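Local coordinates for protein tyrosine--tRNA ligase, mitochondrial (Emericella nidulans, PDB 5IHX) that probably attaches tyrosine to mitochondrial tRNA(Tyr) at the expense of ATP, as a class I aminoacyl-tRNA synthetase, at residues A[326-329]-A[330-334]. Numbering follows the deposited sequence.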
loop_
_atom_site.group_PDB
_atom_site.type_symbol
_atom_site.label_atom_id
_atom_site.label_comp_id
_atom_site.label_asym_id
_atom_site.label_seq_id
_atom_site.Cartn_x
_atom_site.Cartn_y
_atom_site.Cartn_z
ATOM N N ARG A 326 -6.145 32.937 27.805
ATOM C CA ARG A 326 -6.543 31.943 26.820
ATOM C C ARG A 326 -6.069 30.558 27.253
ATOM O O ARG A 326 -6.791 29.574 27.087
ATOM C CB ARG A 326 -5.999 32.281 25.430
ATOM C CG ARG A 326 -6.295 31.186 24.420
ATOM C CD ARG A 326 -6.560 31.722 23.029
ATOM N NE ARG A 326 -7.198 30.709 22.192
ATOM C CZ ARG A 326 -7.675 30.931 20.971
ATOM N NH1 ARG A 326 -7.590 32.138 20.426
ATOM N NH2 ARG A 326 -8.243 29.942 20.295
ATOM N N TYR A 327 -4.865 30.479 27.815
ATOM C CA TYR A 327 -4.332 29.195 28.272
ATOM C C TYR A 327 -5.175 28.613 29.404
ATOM O O TYR A 327 -5.385 27.401 29.461
ATOM C CB TYR A 327 -2.881 29.332 28.736
ATOM C CG TYR A 327 -1.862 29.359 27.617
ATOM C CD1 TYR A 327 -2.214 29.739 26.327
ATOM C CD2 TYR A 327 -0.545 28.981 27.849
ATOM C CE1 TYR A 327 -1.281 29.758 25.306
ATOM C CE2 TYR A 327 0.393 28.994 26.837
ATOM C CZ TYR A 327 0.021 29.384 25.568
ATOM O OH TYR A 327 0.956 29.399 24.557
ATOM N N LEU A 328 -5.654 29.468 30.302
ATOM C CA LEU A 328 -6.541 29.022 31.373
ATOM C C LEU A 328 -7.777 28.344 30.790
ATOM O O LEU A 328 -8.261 27.344 31.322
ATOM C CB LEU A 328 -6.957 30.194 32.267
ATOM C CG LEU A 328 -5.955 30.641 33.339
ATOM C CD1 LEU A 328 -6.377 31.971 33.945
ATOM C CD2 LEU A 328 -5.823 29.587 34.426
ATOM N N LYS A 329 -8.278 28.890 29.688
ATOM C CA LYS A 329 -9.465 28.346 29.041
ATOM C C LYS A 329 -9.170 27.043 28.299
ATOM O O LYS A 329 -9.997 26.132 28.288
ATOM C CB LYS A 329 -10.058 29.375 28.077
ATOM C CG LYS A 329 -10.613 30.609 28.765
ATOM C CD LYS A 329 -10.990 31.690 27.767
ATOM C CE LYS A 329 -11.619 32.889 28.460
ATOM N NZ LYS A 329 -11.871 34.012 27.515
ATOM N N MET A 330 -7.992 26.953 27.690
ATOM C CA MET A 330 -7.652 25.806 26.853
ATOM C C MET A 330 -7.082 24.627 27.650
ATOM O O MET A 330 -7.300 23.470 27.282
ATOM C CB MET A 330 -6.650 26.218 25.766
ATOM C CG MET A 330 -7.200 27.218 24.754
ATOM S SD MET A 330 -6.132 27.473 23.315
ATOM C CE MET A 330 -4.559 27.835 24.088
ATOM N N PHE A 331 -6.346 24.917 28.723
ATOM C CA PHE A 331 -5.607 23.879 29.450
ATOM C C PHE A 331 -6.221 23.448 30.788
ATOM O O PHE A 331 -5.659 22.593 31.468
ATOM C CB PHE A 331 -4.170 24.346 29.704
ATOM C CG PHE A 331 -3.293 24.306 28.486
ATOM C CD1 PHE A 331 -2.821 23.097 28.001
ATOM C CD2 PHE A 331 -2.928 25.473 27.835
ATOM C CE1 PHE A 331 -2.007 23.052 26.886
ATOM C CE2 PHE A 331 -2.113 25.433 26.719
ATOM C CZ PHE A 331 -1.652 24.220 26.243
ATOM N N THR A 332 -7.359 24.024 31.169
ATOM C CA THR A 332 -7.989 23.673 32.445
ATOM C C THR A 332 -9.497 23.505 32.307
ATOM O O THR A 332 -10.088 23.892 31.298
ATOM C CB THR A 332 -7.717 24.737 33.533
ATOM O OG1 THR A 332 -8.704 25.775 33.456
ATOM C CG2 THR A 332 -6.325 25.344 33.379
ATOM N N PHE A 333 -10.103 22.918 33.339
ATOM C CA PHE A 333 -11.556 22.769 33.433
ATOM C C PHE A 333 -12.166 23.874 34.300
ATOM O O PHE A 333 -13.336 23.799 34.676
ATOM C CB PHE A 333 -11.919 21.393 34.014
ATOM C CG PHE A 333 -11.902 20.263 33.007
ATOM C CD1 PHE A 333 -12.298 18.990 33.389
ATOM C CD2 PHE A 333 -11.476 20.459 31.700
ATOM C CE1 PHE A 333 -12.285 17.940 32.489
ATOM C CE2 PHE A 333 -11.464 19.411 30.794
ATOM C CZ PHE A 333 -11.869 18.151 31.190
ATOM N N LEU A 334 -11.370 24.892 34.616
ATOM C CA LEU A 334 -11.842 26.018 35.416
ATOM C C LEU A 334 -13.037 26.689 34.742
ATOM O O LEU A 334 -12.975 27.002 33.553
ATOM C CB LEU A 334 -10.724 27.041 35.626
ATOM C CG LEU A 334 -9.611 26.687 36.615
ATOM C CD1 LEU A 334 -8.457 27.658 36.461
ATOM C CD2 LEU A 334 -10.124 26.704 38.050
HETATM O O HOH W 1 -9.964 23.081 28.500
#
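Phe331 turns the edge of its ring onto one face of Tyr327, one helical turn earlier, in a T-shaped pair whose centroids lie 5.4 Å apart with the planes at 67°. The two side chains run alongside each other, and Phe331 CE2 does the touching: it stands over the rim of the tyrosine ring, 4.0 Å from Tyr327 CG. The backbone of the same pair keeps the helical i to i+4 bond, Phe331 N donating to Tyr327 O over 2.8 Å.

Met330 reaches the tyrosine with its end methyl, CE lying 3.8 Å from Tyr327 CD1. The bend about its last torsion (chi3 -52°) turns CE back toward the ring while SD faces Arg326. There the sulfur sits at the edge of the guanidinium, near its plane, and takes a weak hydrogen bond from Arg326 NE; the stronger partner of this arginine is Gly45 O, reached through NH2.

Where the helix gives way to a loop, the hydroxyl of Thr332, set between its own backbone N and carbonyl carbon (chi1 87°), donates from OG1 to Leu328 O at 2.7 Å, in the carbonyl plane, beside a weak bond from Thr332 N. OG1 also accepts from Leu334 N at 3.0 Å, closing an ST turn. Beyond it Leu334 CD1 packs against Leu328 CD2, and helices 336-348 and 354-368 supply further neighbours for both leucines.

In this C-terminally truncated synthetase the contact belongs to the helical region that follows the last strand of the nucleotide-binding sheet. Aromatic and thioether groups pack along helix 321-331, the leucines tie the following loop back to it, and one hydroxyl, used as both donor and acceptor, provides the polar link that satisfies a helix carbonyl and fixes the turn.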